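Local coordinates for endoglucanase (Humicola insolens, PDB 1DYS), which hydrolyses internal beta-1,4-glucosidic linkages of cellulose as a family 6 glycoside hydrolase, contributing to the recycling of plant biomass, at residues Ser54-Leu59 with Asn114-Pro119; Gly280-Val285 with Gly317-Gly322; Asn286-Gly291 with Asp332-Met337. One frame throughout, in Å; residues are numbered along the deposited sequence.

In the fold
Following the chain from the N terminus, contact 1 comes first: the loop 54-59, between strand 51-53 and helix 60-74, is met 55 residues later by helix 108-126. That closure is finished well before contact 2 opens, the two centres lying about 28 Å apart. In contact 2 the loop 280-285 is joined by a disulfide to the loop 317-322, which follows strand 303-307. Contact 3 starts at the next residue, taking 286-291 with strand 288-289 to helix 332-340. Because their segments alternate, contacts 2 and 3 cross, and they touch: Val-285 O lies 2.6 Å from Tyr-334 OH, a probable hydrogen bond. Contact 1 stands apart, its nearest atoms about 13 Å from contact 2.

Contact 1. Residues Ser54-Leu59 with Asn114-Pro119; sequences SNIFLL and NEYVNP
A run of irregular helix forms one side of this contact: 114-119 carries a wider pi-type turn at 114-117 and a kink at Pro-119, whose N has no hydrogen bond to the turn before. The carbonyl of Glu-115 faces the loop 54-59 and is met there by aliphatic carbon. Ile-56 CG1 comes within 3.6 Å of Glu-115 O, and Leu-59 CD1 reaches the same oxygen at 3.7 Å.

Ile-56 has CG1 anti to its carbonyl carbon, and this branch carries CD1 on to Glu-115 CB at 3.9 Å. CG1 lies near the plane of the Tyr-116 ring at its edge, and touches the CB that carries the ring. Leu-59 splits its two methyls between neighbours: CD1 leans obliquely on CB and CG of Pro-119, while CD2 sits 4.2 Å from Tyr-116 CD1. All of this takes place on the rim of the modified TIM barrel of family 6 hydrolases, where a loop running from strand 51-53 into helix 60-74 rests against helix 108-126. The loop begins at Ser-54, a probable substrate-binding residue; the side chain of Trp-52, another, is about 8 Å from that of Tyr-116.

The loop braces itself as well. Asn-55 OD1 accepts from Leu-58 N in the carbonyl plane at 3.0 Å, an Asx motif that closes 55-58, and Leu-59 N to Ile-56 O continues the turn. Tyr-116 CG is anti to its backbone N (chi1 179°), which sends the ring obliquely across Ile-56 and Leu-59, its OH hydrogen-bonded to Ile-53 O and Tyr-86 N. At the other end of the contact, Glu-115 OE1 forms a salt bridge with Arg-60 of the second subunit, and Ile-56 packs on Phe-57 of that subunit.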
ATOM      1  N   SER A  54      -9.558   5.254  -1.217  1.00 15.20           N
ATOM      2  CA  SER A  54      -9.002   3.930  -1.515  1.00 10.25           C
ATOM      3  C   SER A  54      -8.938   2.973  -0.346  1.00 14.35           C
ATOM      4  O   SER A  54      -8.418   1.869  -0.500  1.00 15.04           O
ATOM      5  CB  SER A  54      -7.629   4.090  -2.178  1.00 13.89           C
ATOM      6  OG  SER A  54      -7.722   4.974  -3.315  1.00 17.22           O
ATOM      7  N   ASN A  55      -9.374   3.385   0.822  1.00 15.12           N
ATOM      8  CA  ASN A  55      -9.413   2.522   2.002  1.00 14.74           C
ATOM      9  C   ASN A  55     -10.193   3.237   3.104  1.00 15.53           C
ATOM     10  O   ASN A  55     -10.642   4.381   2.951  1.00 15.28           O
ATOM     11  CB  ASN A  55      -8.032   2.099   2.476  1.00 14.25           C
ATOM     12  CG  ASN A  55      -7.167   3.314   2.686  1.00 15.84           C
ATOM     13  OD1 ASN A  55      -7.443   4.197   3.493  1.00 15.76           O
ATOM     14  ND2 ASN A  55      -6.117   3.386   1.859  1.00 20.84           N
ATOM     15  N   ILE A  56     -10.448   2.525   4.198  1.00 13.68           N
ATOM     16  CA  ILE A  56     -11.304   2.999   5.292  1.00 16.07           C
ATOM     17  C   ILE A  56     -10.678   4.210   5.950  1.00 15.12           C
ATOM     18  O   ILE A  56     -11.408   5.171   6.262  1.00 14.39           O
ATOM     19  CB  ILE A  56     -11.574   1.864   6.299  1.00 14.99           C
ATOM     20  CG1 ILE A  56     -12.631   0.904   5.713  1.00 15.05           C
ATOM     21  CG2 ILE A  56     -12.079   2.392   7.640  1.00 15.64           C
ATOM     22  CD1 ILE A  56     -12.472  -0.502   6.343  1.00 15.09           C
ATOM     23  N   PHE A  57      -9.368   4.224   6.130  1.00 15.86           N
ATOM     24  CA  PHE A  57      -8.675   5.394   6.664  1.00 11.80           C
ATOM     25  C   PHE A  57      -9.027   6.655   5.835  1.00 15.24           C
ATOM     26  O   PHE A  57      -9.199   7.731   6.406  1.00 14.57           O
ATOM     27  CB  PHE A  57      -7.174   5.140   6.628  1.00 15.25           C
ATOM     28  CG  PHE A  57      -6.299   6.271   7.078  1.00 14.23           C
ATOM     29  CD1 PHE A  57      -6.047   6.453   8.419  1.00 15.89           C
ATOM     30  CD2 PHE A  57      -5.770   7.176   6.173  1.00 15.74           C
ATOM     31  CE1 PHE A  57      -5.240   7.488   8.856  1.00 16.76           C
ATOM     32  CE2 PHE A  57      -4.939   8.196   6.579  1.00 21.90           C
ATOM     33  CZ  PHE A  57      -4.711   8.369   7.936  1.00 19.88           C
ATOM     34  N   LEU A  58      -9.005   6.552   4.525  1.00 13.64           N
ATOM     35  CA  LEU A  58      -9.283   7.652   3.635  1.00 13.38           C
ATOM     36  C   LEU A  58     -10.747   8.047   3.582  1.00 13.46           C
ATOM     37  O   LEU A  58     -10.983   9.061   2.894  1.00 14.86           O
ATOM     38  CB  LEU A  58      -8.711   7.482   2.229  1.00 18.35           C
ATOM     39  CG  LEU A  58      -7.195   7.302   2.197  1.00 16.27           C
ATOM     40  CD1 LEU A  58      -6.714   6.850   0.812  1.00 14.80           C
ATOM     41  CD2 LEU A  58      -6.506   8.618   2.571  1.00 19.12           C
ATOM     42  N   LEU A  59     -11.684   7.411   4.271  1.00 13.01           N
ATOM     43  CA  LEU A  59     -13.037   8.016   4.337  1.00 11.72           C
ATOM     44  C   LEU A  59     -12.977   9.447   4.839  1.00 14.70           C
ATOM     45  O   LEU A  59     -13.842  10.245   4.441  1.00 16.53           O
ATOM     46  CB  LEU A  59     -13.916   7.207   5.322  1.00 14.46           C
ATOM     47  CG  LEU A  59     -14.344   5.826   4.777  1.00 18.29           C
ATOM     48  CD1 LEU A  59     -14.802   4.964   5.953  1.00 18.73           C
ATOM     49  CD2 LEU A  59     -15.481   6.024   3.783  1.00 17.83           C
ATOM     50  N   ASN A 114     -20.374  -2.670   5.833  1.00 17.28           N
ATOM     51  CA  ASN A 114     -20.577  -1.977   7.093  1.00 19.38           C
ATOM     52  C   ASN A 114     -19.505  -0.986   7.473  1.00 19.48           C
ATOM     53  O   ASN A 114     -19.863   0.025   8.103  1.00 17.22           O
ATOM     54  CB  ASN A 114     -20.723  -3.059   8.207  1.00 24.81           C
ATOM     55  CG  ASN A 114     -21.886  -3.980   7.829  1.00 24.65           C
ATOM     56  OD1 ASN A 114     -22.943  -3.521   7.413  1.00 31.58           O
ATOM     57  ND2 ASN A 114     -21.721  -5.290   7.929  1.00 36.52           N
ATOM     58  N   GLU A 115     -18.262  -1.205   7.113  1.00 16.28           N
ATOM     59  CA  GLU A 115     -17.195  -0.302   7.512  1.00 14.50           C
ATOM     60  C   GLU A 115     -16.766   0.647   6.380  1.00 15.88           C
ATOM     61  O   GLU A 115     -16.044   1.587   6.750  1.00 16.27           O
ATOM     62  CB  GLU A 115     -15.973  -1.117   7.977  1.00 19.55           C
ATOM     63  CG  GLU A 115     -16.195  -1.865   9.285  1.00 22.17           C
ATOM     64  CD  GLU A 115     -14.936  -2.565   9.777  1.00 22.87           C
ATOM     65  OE1 GLU A 115     -13.909  -1.911  10.075  1.00 27.70           O
ATOM     66  OE2 GLU A 115     -14.919  -3.807   9.816  1.00 23.83           O
ATOM     67  N   TYR A 116     -17.206   0.361   5.146  1.00 15.52           N
ATOM     68  CA  TYR A 116     -16.770   1.245   4.052  1.00 17.64           C
ATOM     69  C   TYR A 116     -17.958   1.853   3.297  1.00 16.03           C
ATOM     70  O   TYR A 116     -18.044   3.086   3.391  1.00 15.92           O
ATOM     71  CB  TYR A 116     -15.763   0.520   3.160  1.00 13.83           C
ATOM     72  CG  TYR A 116     -15.298   1.367   1.990  1.00 13.56           C
ATOM     73  CD1 TYR A 116     -14.331   2.352   2.151  1.00 13.73           C
ATOM     74  CD2 TYR A 116     -15.876   1.209   0.747  1.00 13.86           C
ATOM     75  CE1 TYR A 116     -13.926   3.157   1.085  1.00 13.57           C
ATOM     76  CE2 TYR A 116     -15.482   2.014  -0.340  1.00 14.58           C
ATOM     77  CZ  TYR A 116     -14.502   2.957  -0.153  1.00 15.69           C
ATOM     78  OH  TYR A 116     -14.098   3.763  -1.205  1.00 13.22           O
ATOM     79  N   VAL A 117     -18.843   1.051   2.713  1.00 17.46           N
ATOM     80  CA  VAL A 117     -19.972   1.676   2.014  1.00 13.96           C
ATOM     81  C   VAL A 117     -20.897   2.438   2.963  1.00 14.91           C
ATOM     82  O   VAL A 117     -21.222   3.602   2.679  1.00 15.45           O
ATOM     83  CB  VAL A 117     -20.738   0.616   1.198  1.00 14.52           C
ATOM     84  CG1 VAL A 117     -21.957   1.185   0.534  1.00 16.06           C
ATOM     85  CG2 VAL A 117     -19.782   0.041   0.124  1.00 13.31           C
ATOM     86  N   ASN A 118     -21.280   1.859   4.112  1.00 18.31           N
ATOM     87  CA  ASN A 118     -22.219   2.621   4.958  1.00 14.39           C
ATOM     88  C   ASN A 118     -21.746   3.988   5.333  1.00 13.82           C
ATOM     89  O   ASN A 118     -22.470   4.984   5.116  1.00 18.34           O
ATOM     90  CB  ASN A 118     -22.660   1.772   6.146  1.00 14.65           C
ATOM     91  CG  ASN A 118     -23.518   0.622   5.666  1.00 15.75           C
ATOM     92  OD1 ASN A 118     -23.953   0.415   4.538  1.00 19.36           O
ATOM     93  ND2 ASN A 118     -23.801  -0.265   6.645  1.00 17.69           N
ATOM     94  N   PRO A 119     -20.555   4.143   5.840  1.00 13.44           N
ATOM     95  CA  PRO A 119     -19.997   5.417   6.252  1.00 12.82           C
ATOM     96  C   PRO A 119     -19.866   6.348   5.054  1.00 19.27           C
ATOM     97  O   PRO A 119     -20.086   7.558   5.192  1.00 15.57           O
ATOM     98  CB  PRO A 119     -18.702   5.213   7.033  1.00 19.42           C
ATOM     99  CG  PRO A 119     -18.565   3.725   7.026  1.00 25.27           C
ATOM    100  CD  PRO A 119     -19.686   3.041   6.286  1.00 18.21           C
TER

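Contact 2. Residues Gly280-Val285 with Gly317-Gly322; sequences GQWCNV and GQCGMG
The two irregular loops come closest at Asn-284 and Gly-320, whose CA atoms are 4.9 Å apart. A disulfide, Cys-283 to Cys-319, clamps them together beside the substrate-binding cleft of the family 6 fold, with its S-S torsion at 89°, near the relaxed value. Cys-283 SG is anti to its backbone N, whereas Cys-319 SG takes the crowded position between N and the carbonyl carbon. Trp-282, a probable substrate-binding residue, has Cys-283 CB over one ring face, offset toward the rim; its CH2 also reaches Cys-319 SG at 4.0 Å, in an oblique sulfur-aromatic contact.

Asn-284 supplies the polar grip. Its ND2 gives a fairly straight bond of 2.8 Å to Cys-319 O (161° at the hydrogen), lying near the Asn amide plane but above the carbonyl plane of Cys-319. The same ND2 makes a weak, bent bond to Gly-317 O and is also hydrogen-bonded to Ser-315 OG. Met-321 CB rests against Asn-284 O. Gly-320 has positive phi, and any CB there would clash with Cys-283 O; instead its CA meets that oxygen at 3.3 Å in a CA-H...O contact.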
ATOM      1  N   GLY A 280      -1.889  -2.889 -23.350  1.00 20.36           N
ATOM      2  CA  GLY A 280      -2.066  -3.237 -21.938  1.00 22.05           C
ATOM      3  C   GLY A 280      -1.006  -2.646 -21.031  1.00 24.17           C
ATOM      4  O   GLY A 280      -1.140  -2.814 -19.811  1.00 20.78           O
ATOM      5  N   GLN A 281       0.007  -1.968 -21.536  1.00 22.02           N
ATOM      6  CA  GLN A 281       1.001  -1.300 -20.683  1.00 17.94           C
ATOM      7  C   GLN A 281       0.309  -0.233 -19.839  1.00 16.82           C
ATOM      8  O   GLN A 281      -0.538   0.512 -20.340  1.00 23.09           O
ATOM      9  CB  GLN A 281       2.147  -0.693 -21.484  1.00 22.30           C
ATOM     10  CG  GLN A 281       3.139  -1.709 -22.051  1.00 29.03           C
ATOM     11  CD  GLN A 281       4.082  -0.971 -22.992  1.00 38.84           C
ATOM     12  OE1 GLN A 281       3.765  -0.799 -24.168  1.00 36.72           O
ATOM     13  NE2 GLN A 281       5.213  -0.503 -22.481  1.00 41.84           N
ATOM     14  N   TRP A 282       0.589  -0.203 -18.530  1.00 19.27           N
ATOM     15  CA  TRP A 282      -0.118   0.711 -17.633  1.00 19.52           C
ATOM     16  C   TRP A 282       0.700   1.471 -16.606  1.00 19.99           C
ATOM     17  O   TRP A 282       0.128   2.374 -15.964  1.00 18.26           O
ATOM     18  CB  TRP A 282      -1.137  -0.134 -16.802  1.00 24.77           C
ATOM     19  CG  TRP A 282      -0.412  -1.227 -16.070  1.00 23.68           C
ATOM     20  CD1 TRP A 282      -0.071  -2.467 -16.558  1.00 22.06           C
ATOM     21  CD2 TRP A 282       0.113  -1.178 -14.731  1.00 25.36           C
ATOM     22  NE1 TRP A 282       0.647  -3.165 -15.619  1.00 30.20           N
ATOM     23  CE2 TRP A 282       0.758  -2.398 -14.482  1.00 29.10           C
ATOM     24  CE3 TRP A 282       0.058  -0.223 -13.713  1.00 24.71           C
ATOM     25  CZ2 TRP A 282       1.377  -2.694 -13.264  1.00 25.73           C
ATOM     26  CZ3 TRP A 282       0.689  -0.506 -12.517  1.00 23.84           C
ATOM     27  CH2 TRP A 282       1.339  -1.732 -12.285  1.00 27.45           C
ATOM     28  N   CYS A 283       1.909   1.038 -16.309  1.00 16.77           N
ATOM     29  CA  CYS A 283       2.663   1.619 -15.204  1.00 16.10           C
ATOM     30  C   CYS A 283       3.533   2.779 -15.627  1.00 17.58           C
ATOM     31  O   CYS A 283       4.446   2.601 -16.429  1.00 20.39           O
ATOM     32  CB  CYS A 283       3.553   0.545 -14.522  1.00 18.32           C
ATOM     33  SG  CYS A 283       4.354   1.229 -13.047  1.00 15.79           S
ATOM     34  N   ASN A 284       3.236   3.957 -15.121  1.00 15.88           N
ATOM     35  CA  ASN A 284       4.011   5.164 -15.352  1.00 13.86           C
ATOM     36  C   ASN A 284       4.434   5.273 -16.821  1.00 16.24           C
ATOM     37  O   ASN A 284       5.601   5.438 -17.129  1.00 17.28           O
ATOM     38  CB  ASN A 284       5.193   5.220 -14.404  1.00 15.80           C
ATOM     39  CG  ASN A 284       4.781   5.177 -12.947  1.00 15.74           C
ATOM     40  OD1 ASN A 284       3.762   5.752 -12.529  1.00 15.56           O
ATOM     41  ND2 ASN A 284       5.563   4.453 -12.160  1.00 17.85           N
ATOM     42  N   VAL A 285       3.414   5.236 -17.666  1.00 17.47           N
ATOM     43  CA  VAL A 285       3.671   5.274 -19.115  1.00 16.74           C
ATOM     44  C   VAL A 285       4.268   6.601 -19.506  1.00 17.06           C
ATOM     45  O   VAL A 285       3.885   7.693 -19.111  1.00 17.11           O
ATOM     46  CB  VAL A 285       2.393   4.899 -19.888  1.00 17.52           C
ATOM     47  CG1 VAL A 285       2.435   5.230 -21.372  1.00 20.33           C
ATOM     48  CG2 VAL A 285       2.136   3.436 -19.616  1.00 16.10           C
ATOM     49  N   GLY A 317       3.301   2.674  -9.493  1.00 15.50           N
ATOM     50  CA  GLY A 317       4.054   1.552  -8.889  1.00 12.47           C
ATOM     51  C   GLY A 317       5.531   1.760  -9.216  1.00 14.64           C
ATOM     52  O   GLY A 317       5.864   2.666  -9.991  1.00 16.59           O
ATOM     53  N   GLN A 318       6.423   0.904  -8.727  1.00 14.21           N
ATOM     54  CA  GLN A 318       7.853   1.036  -8.962  1.00 14.75           C
ATOM     55  C   GLN A 318       8.206   0.353 -10.281  1.00 22.28           C
ATOM     56  O   GLN A 318       8.764  -0.738 -10.319  1.00 22.93           O
ATOM     57  CB  GLN A 318       8.643   0.423  -7.809  1.00 16.11           C
ATOM     58  CG  GLN A 318       8.241   0.903  -6.449  1.00 24.55           C
ATOM     59  CD  GLN A 318       9.028   0.240  -5.318  1.00 31.53           C
ATOM     60  OE1 GLN A 318       8.404  -0.581  -4.665  1.00 27.30           O
ATOM     61  NE2 GLN A 318      10.272   0.693  -5.286  1.00 29.42           N
ATOM     62  N   CYS A 319       7.808   1.025 -11.368  1.00 19.08           N
ATOM     63  CA  CYS A 319       7.899   0.443 -12.685  1.00 16.55           C
ATOM     64  C   CYS A 319       7.738   1.561 -13.713  1.00 22.67           C
ATOM     65  O   CYS A 319       7.476   2.708 -13.344  1.00 16.92           O
ATOM     66  CB  CYS A 319       6.794  -0.602 -12.845  1.00 21.55           C
ATOM     67  SG  CYS A 319       5.153  -0.397 -12.158  1.00 17.95           S
ATOM     68  N   GLY A 320       7.972   1.176 -14.961  1.00 22.31           N
ATOM     69  CA  GLY A 320       7.718   2.024 -16.090  1.00 22.24           C
ATOM     70  C   GLY A 320       8.644   3.131 -16.472  1.00 27.16           C
ATOM     71  O   GLY A 320       8.921   3.354 -17.667  1.00 29.10           O
ATOM     72  N   MET A 321       9.088   3.905 -15.507  1.00 29.52           N
ATOM     73  CA  MET A 321       9.927   5.069 -15.729  1.00 31.67           C
ATOM     74  C   MET A 321      10.941   5.058 -14.599  1.00 27.43           C
ATOM     75  O   MET A 321      10.618   4.706 -13.466  1.00 30.77           O
ATOM     76  CB  MET A 321       9.109   6.346 -15.835  1.00 28.11           C
ATOM     77  CG  MET A 321       9.953   7.544 -16.260  1.00 31.81           C
ATOM     78  SD  MET A 321       8.998   9.048 -16.505  1.00 31.22           S
ATOM     79  CE  MET A 321       9.814  10.163 -15.359  1.00 26.93           C
ATOM     80  N   GLY A 322      12.198   5.263 -14.976  1.00 32.97           N
ATOM     81  CA  GLY A 322      13.286   5.221 -13.994  1.00 31.12           C
ATOM     82  C   GLY A 322      13.016   6.175 -12.843  1.00 25.96           C
ATOM     83  O   GLY A 322      12.603   7.318 -13.067  1.00 34.14           O
TER

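Contact 3. Residues Asn286-Gly291 with Asp332-Met337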
ATOM      1  N   ASN A 286       5.294   6.505 -20.364  1.00 16.18           N
ATOM      2  CA  ASN A 286       5.983   7.732 -20.792  1.00 17.11           C
ATOM      3  C   ASN A 286       6.524   7.520 -22.209  1.00 18.44           C
ATOM      4  O   ASN A 286       6.898   6.419 -22.585  1.00 22.45           O
ATOM      5  CB  ASN A 286       7.072   8.106 -19.809  1.00 17.36           C
ATOM      6  CG  ASN A 286       8.114   7.000 -19.701  1.00 32.33           C
ATOM      7  OD1 ASN A 286       9.147   7.014 -20.386  1.00 24.90           O
ATOM      8  ND2 ASN A 286       7.827   5.999 -18.867  1.00 23.19           N
ATOM      9  N   PRO A 287       6.536   8.604 -22.965  1.00 19.71           N
ATOM     10  CA  PRO A 287       6.113   9.932 -22.602  1.00 18.73           C
ATOM     11  C   PRO A 287       4.614  10.159 -22.504  1.00 16.37           C
ATOM     12  O   PRO A 287       3.843   9.544 -23.242  1.00 18.92           O
ATOM     13  CB  PRO A 287       6.580  10.899 -23.729  1.00 20.00           C
ATOM     14  CG  PRO A 287       6.995   9.967 -24.833  1.00 26.90           C
ATOM     15  CD  PRO A 287       7.016   8.535 -24.361  1.00 21.06           C
ATOM     16  N   ALA A 288       4.238  11.004 -21.555  1.00 16.47           N
ATOM     17  CA  ALA A 288       2.809  11.350 -21.422  1.00 17.03           C
ATOM     18  C   ALA A 288       2.656  12.812 -21.004  1.00 11.14           C
ATOM     19  O   ALA A 288       3.587  13.438 -20.496  1.00 14.93           O
ATOM     20  CB  ALA A 288       2.134  10.444 -20.393  1.00 15.95           C
ATOM     21  N   GLY A 289       1.451  13.354 -21.259  1.00 14.35           N
ATOM     22  CA  GLY A 289       1.223  14.726 -20.837  1.00 15.43           C
ATOM     23  C   GLY A 289      -0.104  14.817 -20.078  1.00 15.53           C
ATOM     24  O   GLY A 289      -0.949  13.915 -20.223  1.00 14.49           O
ATOM     25  N   PHE A 290      -0.216  15.903 -19.316  1.00 13.29           N
ATOM     26  CA  PHE A 290      -1.539  16.209 -18.752  1.00 13.91           C
ATOM     27  C   PHE A 290      -2.512  16.360 -19.937  1.00 14.01           C
ATOM     28  O   PHE A 290      -2.182  16.998 -20.980  1.00 18.13           O
ATOM     29  CB  PHE A 290      -1.609  17.514 -18.011  1.00 13.41           C
ATOM     30  CG  PHE A 290      -0.873  17.598 -16.706  1.00 14.54           C
ATOM     31  CD1 PHE A 290      -1.115  16.610 -15.747  1.00 15.61           C
ATOM     32  CD2 PHE A 290      -0.050  18.648 -16.363  1.00 15.38           C
ATOM     33  CE1 PHE A 290      -0.508  16.669 -14.517  1.00 16.64           C
ATOM     34  CE2 PHE A 290       0.564  18.716 -15.132  1.00 16.02           C
ATOM     35  CZ  PHE A 290       0.345  17.707 -14.202  1.00 13.96           C
ATOM     36  N   GLY A 291      -3.684  15.751 -19.828  1.00 16.12           N
ATOM     37  CA  GLY A 291      -4.650  15.847 -20.924  1.00 15.83           C
ATOM     38  C   GLY A 291      -5.550  17.073 -20.696  1.00 15.05           C
ATOM     39  O   GLY A 291      -5.353  17.918 -19.849  1.00 16.86           O
ATOM     40  N   ASP A 332       7.903  13.195  -8.651  1.00 17.34           N
ATOM     41  CA  ASP A 332       7.978  14.555  -9.194  1.00 19.24           C
ATOM     42  C   ASP A 332       8.561  14.674 -10.576  1.00 16.36           C
ATOM     43  O   ASP A 332       8.078  15.534 -11.331  1.00 16.52           O
ATOM     44  CB  ASP A 332       8.652  15.460  -8.154  1.00 15.59           C
ATOM     45  CG  ASP A 332       8.332  16.916  -8.446  1.00 18.84           C
ATOM     46  OD1 ASP A 332       7.157  17.272  -8.230  1.00 18.37           O
ATOM     47  OD2 ASP A 332       9.253  17.665  -8.858  1.00 21.30           O
ATOM     48  N   ALA A 333       9.514  13.828 -11.001  1.00 16.52           N
ATOM     49  CA  ALA A 333       9.986  13.936 -12.375  1.00 16.87           C
ATOM     50  C   ALA A 333       8.859  13.609 -13.383  1.00 13.54           C
ATOM     51  O   ALA A 333       8.870  14.119 -14.498  1.00 16.52           O
ATOM     52  CB  ALA A 333      11.154  12.975 -12.578  1.00 20.56           C
ATOM     53  N   TYR A 334       7.985  12.706 -12.952  1.00 15.39           N
ATOM     54  CA  TYR A 334       6.855  12.368 -13.817  1.00 14.46           C
ATOM     55  C   TYR A 334       5.889  13.550 -13.909  1.00 15.06           C
ATOM     56  O   TYR A 334       5.403  13.803 -15.020  1.00 16.95           O
ATOM     57  CB  TYR A 334       6.209  11.084 -13.323  1.00 14.33           C
ATOM     58  CG  TYR A 334       5.292  10.438 -14.323  1.00 16.96           C
ATOM     59  CD1 TYR A 334       3.997  10.929 -14.469  1.00 12.69           C
ATOM     60  CD2 TYR A 334       5.655   9.363 -15.100  1.00 17.31           C
ATOM     61  CE1 TYR A 334       3.104  10.362 -15.370  1.00 14.54           C
ATOM     62  CE2 TYR A 334       4.796   8.770 -15.996  1.00 16.18           C
ATOM     63  CZ  TYR A 334       3.512   9.284 -16.121  1.00 14.97           C
ATOM     64  OH  TYR A 334       2.660   8.713 -17.028  1.00 16.04           O
ATOM     65  N   ALA A 335       5.633  14.188 -12.767  1.00 17.05           N
ATOM     66  CA  ALA A 335       4.804  15.378 -12.739  1.00 18.69           C
ATOM     67  C   ALA A 335       5.412  16.500 -13.595  1.00 18.05           C
ATOM     68  O   ALA A 335       4.673  17.111 -14.380  1.00 16.39           O
ATOM     69  CB  ALA A 335       4.614  15.895 -11.326  1.00 16.72           C
ATOM     70  N   GLN A 336       6.715  16.671 -13.580  1.00 17.93           N
ATOM     71  CA  GLN A 336       7.359  17.653 -14.472  1.00 16.33           C
ATOM     72  C   GLN A 336       7.135  17.258 -15.914  1.00 14.31           C
ATOM     73  O   GLN A 336       6.752  18.083 -16.766  1.00 18.81           O
ATOM     74  CB  GLN A 336       8.863  17.773 -14.111  1.00 16.97           C
ATOM     75  CG  GLN A 336       9.072  18.403 -12.743  1.00 21.18           C
ATOM     76  CD  GLN A 336      10.558  18.398 -12.410  1.00 22.27           C
ATOM     77  OE1 GLN A 336      11.332  18.871 -13.260  1.00 26.15           O
ATOM     78  NE2 GLN A 336      10.931  17.871 -11.260  1.00 19.55           N
ATOM     79  N   MET A 337       7.262  15.987 -16.296  1.00 16.42           N
ATOM     80  CA  MET A 337       7.017  15.512 -17.637  1.00 15.57           C
ATOM     81  C   MET A 337       5.596  15.791 -18.109  1.00 19.15           C
ATOM     82  O   MET A 337       5.304  16.280 -19.216  1.00 17.09           O
ATOM     83  CB  MET A 337       7.378  14.026 -17.787  1.00 12.96           C
ATOM     84  CG  MET A 337       6.890  13.420 -19.095  1.00 13.77           C
ATOM     85  SD  MET A 337       6.708  11.620 -19.119  1.00 17.79           S
ATOM     86  CE  MET A 337       5.288  11.510 -18.012  1.00 15.11           C
TER
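Segment 286-291, with a cis peptide bond between Asn-286 and Pro-287 and the short strand 288-289, passes beside the first turns of helix 332-340; the closest CA pair, Asn-286 and Tyr-334, is 8.4 Å apart. The strand pairs antiparallel with 270-271, so the contact fastens a small two-stranded sheet to the C-terminal helix.

Met-337 does most of the work. CG is anti to its backbone N (chi1 169°), and a bend at chi3 (70°) lays CE 3.3 Å above the plane of the Tyr-334 ring, over its centre, a CH-pi type placing of the methyl within the helix. The sulfur is turned to the strand, where Ala-288 N points a weak but straight hydrogen bond at Met-337 SD over 3.5 Å. Asn-286 CB touches Met-337 SD at 3.6 Å. Met-337 CE also reaches Ala-288 O at 3.6 Å. Replacing Met-337 by an alanine would remove the sulfur acceptor and the methyl over the ring, and would probably loosen the strand's hold on the helix.

Tyr-334 extends alongside Met-337, bringing OH to 3.8 Å from Ala-288 CB; its polar partner is Val-285 O, just before the strand segment. Asn-286 ND2 turns to Asn-284 O and Gly-320 O in the neighbouring loops. Further along, Phe-290 CZ approaches Ala-335 O obliquely and its ring stacks with Trp-308. Between these two segments themselves the sole hydrogen bond goes to a thioether, a poor acceptor, so van der Waals fit around one long side chain probably dominates; polar fastening lies just beside, in the Tyr-334 to Val-285 bond and a Phe-290 to Leu-338 backbone bond.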